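Local coordinates for protein urea carboxylase (PDB 3OEP) that is of unknown biochemical function but resembles a fused KipI-KipA pair and is probably not an allophanate hydrolase, at residues Leu24-Leu37 with Leu46-Leu60. Sequence-based numbering, arbitrary orientation.
Sequences LAEALLRAPPPGLL and LYLEYDPRRLSRGRL
The antiparallel hairpin of strands 36-42 and 45-50, where L36 pairs with Y50, shows how one sheet can be entered through a tight turn and covered on one face by helices. It belongs to the small three-stranded antiparallel sheet at the N-terminal end of the carboxyltransferase C and D region, order 3-8, 45-50, 36-42. L36 and Y50 form a non-hydrogen-bonded pair, flanked by two backbone bonds: L37 N to E49 O (2.8 Å) and D51 N to G35 O (2.8 Å, N-H...O 166°). Helix 15-30 packs on the face bearing L46 and L48: L46 spreads its methyls over the CB atoms of L24 and A25, and L28 CD1 meets L48 CD2 at 3.6 Å, the two side chains crossing at about a right angle. L64 of helix 57-66 joins this layer, touching both L28 and L48. L36 turns its CG away from its own N (chi1 -176°), which brings CD1 3.5 Å from E49 O and also within reach of L60. L37 belongs to the other face, its CB 3.6 Å from E49 OE1, whose salt-bridge partner is R249; its CD1 lies on the backbone of Y50 and D51, and its CD2 approaches R54 NH1. Were L37 cut back to an alanine, the Y50-D51 backbone would probably lose its apolar cover and the R54 guanidinium a flanking methyl. Entry to the strand is a type II turn, P33 to L36, with G35 at its third position, where phi is 102° and a CB would collide with L55 CB. L55 CB lies 3.6 Å from P34 O. The R54 guanidinium lies flat above G35, CA 3.9 Å over its centre, while D51 OD2 sits in plane at its edge as a salt-bridge partner, taking weak hydrogen bonds from R54 NE and from R54 NH1 (3.4 Å).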
# COMPACT_ATOMS: atom_id res chain seq x y z
N LEU A 24 -8.69 13.36 -17.03
CA LEU A 24 -9.29 12.04 -17.17
C LEU A 24 -9.48 11.37 -15.81
O LEU A 24 -10.56 10.85 -15.53
CB LEU A 24 -8.45 11.16 -18.10
CG LEU A 24 -8.44 11.64 -19.56
CD1 LEU A 24 -7.47 10.82 -20.40
CD2 LEU A 24 -9.84 11.59 -20.16
N ALA A 25 -8.45 11.38 -14.98
CA ALA A 25 -8.54 10.78 -13.65
C ALA A 25 -9.64 11.44 -12.83
O ALA A 25 -10.44 10.75 -12.20
CB ALA A 25 -7.21 10.86 -12.92
N GLU A 26 -9.67 12.77 -12.84
CA GLU A 26 -10.66 13.52 -12.06
C GLU A 26 -12.09 13.19 -12.48
O GLU A 26 -12.96 13.00 -11.63
CB GLU A 26 -10.41 15.04 -12.16
CG GLU A 26 -9.23 15.50 -11.34
CD GLU A 26 -8.81 16.94 -11.60
OE1 GLU A 26 -9.38 17.60 -12.49
OE2 GLU A 26 -7.88 17.41 -10.91
N ALA A 27 -12.32 13.13 -13.79
CA ALA A 27 -13.65 12.81 -14.32
C ALA A 27 -14.10 11.40 -13.89
O ALA A 27 -15.27 11.20 -13.53
CB ALA A 27 -13.67 12.94 -15.84
N LEU A 28 -13.18 10.44 -13.91
CA LEU A 28 -13.48 9.08 -13.47
C LEU A 28 -13.76 9.02 -11.98
O LEU A 28 -14.70 8.36 -11.55
CB LEU A 28 -12.34 8.12 -13.81
CG LEU A 28 -12.18 7.72 -15.27
CD1 LEU A 28 -10.84 7.02 -15.48
CD2 LEU A 28 -13.33 6.82 -15.72
N LEU A 29 -12.94 9.71 -11.18
CA LEU A 29 -13.06 9.65 -9.72
C LEU A 29 -14.32 10.37 -9.23
O LEU A 29 -14.87 10.04 -8.17
CB LEU A 29 -11.79 10.21 -9.05
CG LEU A 29 -10.53 9.37 -9.29
CD1 LEU A 29 -9.25 10.14 -9.00
CD2 LEU A 29 -10.58 8.07 -8.46
N ARG A 30 -14.79 11.34 -10.01
CA ARG A 30 -16.04 12.05 -9.76
C ARG A 30 -17.25 11.13 -9.90
O ARG A 30 -18.22 11.25 -9.15
CB ARG A 30 -16.14 13.22 -10.75
CG ARG A 30 -17.19 14.27 -10.46
CD ARG A 30 -17.07 15.39 -11.49
NE ARG A 30 -15.77 16.06 -11.36
CZ ARG A 30 -14.97 16.43 -12.36
NH1 ARG A 30 -15.28 16.21 -13.64
NH2 ARG A 30 -13.82 17.03 -12.08
N ALA A 31 -17.19 10.21 -10.86
CA ALA A 31 -18.29 9.31 -11.17
C ALA A 31 -17.75 7.96 -11.62
O ALA A 31 -17.84 7.61 -12.80
CB ALA A 31 -19.17 9.93 -12.26
N PRO A 32 -17.17 7.18 -10.68
CA PRO A 32 -16.48 5.95 -11.05
C PRO A 32 -17.44 4.88 -11.54
O PRO A 32 -18.41 4.57 -10.84
CB PRO A 32 -15.80 5.52 -9.74
CG PRO A 32 -16.58 6.17 -8.67
CD PRO A 32 -17.08 7.46 -9.24
N PRO A 33 -17.18 4.31 -12.73
CA PRO A 33 -18.04 3.22 -13.18
C PRO A 33 -17.84 1.97 -12.33
O PRO A 33 -16.73 1.74 -11.83
CB PRO A 33 -17.56 2.97 -14.62
CG PRO A 33 -16.23 3.54 -14.71
CD PRO A 33 -16.15 4.66 -13.72
N PRO A 34 -18.91 1.18 -12.14
CA PRO A 34 -18.79 -0.10 -11.44
C PRO A 34 -17.67 -0.96 -12.04
O PRO A 34 -17.63 -1.14 -13.26
CB PRO A 34 -20.16 -0.75 -11.66
CG PRO A 34 -21.08 0.39 -11.84
CD PRO A 34 -20.31 1.48 -12.50
N GLY A 35 -16.77 -1.45 -11.20
CA GLY A 35 -15.64 -2.25 -11.66
C GLY A 35 -14.32 -1.50 -11.74
O GLY A 35 -13.26 -2.13 -11.82
N LEU A 36 -14.36 -0.17 -11.72
CA LEU A 36 -13.13 0.63 -11.65
C LEU A 36 -12.59 0.56 -10.23
O LEU A 36 -13.29 0.89 -9.28
CB LEU A 36 -13.38 2.09 -12.03
CG LEU A 36 -12.12 2.95 -12.06
CD1 LEU A 36 -11.22 2.51 -13.21
CD2 LEU A 36 -12.44 4.42 -12.16
N LEU A 37 -11.33 0.13 -10.11
CA LEU A 37 -10.67 -0.06 -8.82
C LEU A 37 -9.75 1.10 -8.47
O LEU A 37 -9.60 1.43 -7.30
CB LEU A 37 -9.89 -1.37 -8.82
CG LEU A 37 -10.70 -2.62 -9.17
CD1 LEU A 37 -9.83 -3.87 -9.08
CD2 LEU A 37 -11.93 -2.76 -8.27
N LEU A 46 -1.41 7.91 -16.86
CA LEU A 46 -2.62 7.55 -16.12
C LEU A 46 -2.70 6.03 -16.05
O LEU A 46 -2.69 5.37 -17.08
CB LEU A 46 -3.86 8.12 -16.81
CG LEU A 46 -5.22 7.77 -16.19
CD1 LEU A 46 -5.30 8.24 -14.74
CD2 LEU A 46 -6.34 8.37 -17.03
N TYR A 47 -2.72 5.50 -14.84
CA TYR A 47 -2.89 4.07 -14.62
C TYR A 47 -4.33 3.79 -14.22
O TYR A 47 -4.85 4.40 -13.29
CB TYR A 47 -1.94 3.59 -13.53
CG TYR A 47 -2.05 2.11 -13.22
CD1 TYR A 47 -1.75 1.16 -14.20
CD2 TYR A 47 -2.44 1.66 -11.96
CE1 TYR A 47 -1.84 -0.20 -13.93
CE2 TYR A 47 -2.54 0.29 -11.69
CZ TYR A 47 -2.24 -0.63 -12.68
OH TYR A 47 -2.32 -1.99 -12.45
N LEU A 48 -4.96 2.86 -14.93
CA LEU A 48 -6.34 2.47 -14.63
C LEU A 48 -6.34 1.01 -14.21
O LEU A 48 -5.80 0.16 -14.92
CB LEU A 48 -7.23 2.68 -15.85
CG LEU A 48 -7.32 4.12 -16.36
CD1 LEU A 48 -8.20 4.19 -17.60
CD2 LEU A 48 -7.83 5.07 -15.27
N GLU A 49 -6.95 0.74 -13.06
CA GLU A 49 -7.07 -0.61 -12.54
C GLU A 49 -8.55 -0.96 -12.47
O GLU A 49 -9.36 -0.15 -12.03
CB GLU A 49 -6.42 -0.68 -11.16
CG GLU A 49 -6.03 -2.06 -10.71
CD GLU A 49 -5.57 -2.06 -9.26
OE1 GLU A 49 -6.37 -1.64 -8.40
OE2 GLU A 49 -4.43 -2.47 -8.98
N TYR A 50 -8.90 -2.16 -12.90
CA TYR A 50 -10.30 -2.53 -13.02
C TYR A 50 -10.51 -4.03 -12.82
O TYR A 50 -9.58 -4.83 -12.98
CB TYR A 50 -10.84 -2.09 -14.39
CG TYR A 50 -10.15 -2.77 -15.55
CD1 TYR A 50 -8.91 -2.34 -16.00
CD2 TYR A 50 -10.74 -3.86 -16.19
CE1 TYR A 50 -8.27 -2.97 -17.06
CE2 TYR A 50 -10.11 -4.50 -17.25
CZ TYR A 50 -8.87 -4.05 -17.68
OH TYR A 50 -8.24 -4.67 -18.73
N ASP A 51 -11.73 -4.39 -12.43
CA ASP A 51 -12.13 -5.78 -12.29
C ASP A 51 -12.76 -6.22 -13.60
O ASP A 51 -13.87 -5.79 -13.92
CB ASP A 51 -13.14 -5.93 -11.14
CG ASP A 51 -13.60 -7.37 -10.95
OD1 ASP A 51 -13.33 -8.24 -11.81
OD2 ASP A 51 -14.26 -7.64 -9.92
N PRO A 52 -12.07 -7.08 -14.36
CA PRO A 52 -12.55 -7.44 -15.70
C PRO A 52 -13.88 -8.19 -15.71
O PRO A 52 -14.54 -8.24 -16.75
CB PRO A 52 -11.42 -8.32 -16.26
CG PRO A 52 -10.69 -8.80 -15.09
CD PRO A 52 -10.81 -7.76 -14.03
N ARG A 53 -14.27 -8.78 -14.58
CA ARG A 53 -15.56 -9.44 -14.48
C ARG A 53 -16.72 -8.44 -14.53
O ARG A 53 -17.82 -8.79 -14.97
CB ARG A 53 -15.65 -10.26 -13.19
CG ARG A 53 -14.66 -11.41 -13.11
N ARG A 54 -16.49 -7.21 -14.09
CA ARG A 54 -17.55 -6.18 -14.05
C ARG A 54 -17.38 -5.08 -15.09
O ARG A 54 -18.37 -4.48 -15.51
CB ARG A 54 -17.62 -5.55 -12.66
CG ARG A 54 -18.41 -6.37 -11.65
CD ARG A 54 -18.41 -5.70 -10.30
NE ARG A 54 -17.06 -5.63 -9.75
CZ ARG A 54 -16.65 -4.78 -8.80
NH1 ARG A 54 -15.39 -4.83 -8.38
NH2 ARG A 54 -17.49 -3.89 -8.27
N LEU A 55 -16.14 -4.81 -15.49
CA LEU A 55 -15.85 -3.74 -16.43
C LEU A 55 -14.80 -4.21 -17.42
O LEU A 55 -13.70 -4.56 -17.03
CB LEU A 55 -15.33 -2.52 -15.66
CG LEU A 55 -14.96 -1.26 -16.43
CD1 LEU A 55 -16.11 -0.80 -17.32
CD2 LEU A 55 -14.54 -0.16 -15.45
N SER A 56 -15.15 -4.24 -18.70
CA SER A 56 -14.18 -4.64 -19.73
C SER A 56 -13.25 -3.47 -20.06
O SER A 56 -13.62 -2.31 -19.90
CB SER A 56 -14.90 -5.11 -21.00
OG SER A 56 -15.63 -4.05 -21.60
N ARG A 57 -12.05 -3.79 -20.52
CA ARG A 57 -11.11 -2.77 -20.97
C ARG A 57 -11.73 -1.91 -22.07
O ARG A 57 -11.59 -0.69 -22.07
CB ARG A 57 -9.82 -3.40 -21.50
CG ARG A 57 -8.76 -2.39 -21.90
CD ARG A 57 -7.55 -3.08 -22.51
NE ARG A 57 -7.91 -3.82 -23.72
CZ ARG A 57 -7.11 -4.67 -24.37
NH1 ARG A 57 -5.87 -4.90 -23.93
NH2 ARG A 57 -7.54 -5.29 -25.46
N GLY A 58 -12.42 -2.56 -23.01
CA GLY A 58 -13.07 -1.87 -24.12
C GLY A 58 -14.14 -0.90 -23.66
O GLY A 58 -14.22 0.23 -24.16
N ARG A 59 -14.97 -1.34 -22.72
CA ARG A 59 -16.02 -0.48 -22.16
C ARG A 59 -15.38 0.70 -21.45
O ARG A 59 -15.83 1.84 -21.59
CB ARG A 59 -16.92 -1.26 -21.21
N LEU A 60 -14.31 0.43 -20.70
CA LEU A 60 -13.58 1.49 -20.01
C LEU A 60 -12.96 2.47 -21.00
O LEU A 60 -13.04 3.69 -20.80
CB LEU A 60 -12.52 0.87 -19.09
CG LEU A 60 -11.68 1.83 -18.24
CD1 LEU A 60 -12.55 2.75 -17.40
CD2 LEU A 60 -10.75 1.02 -17.35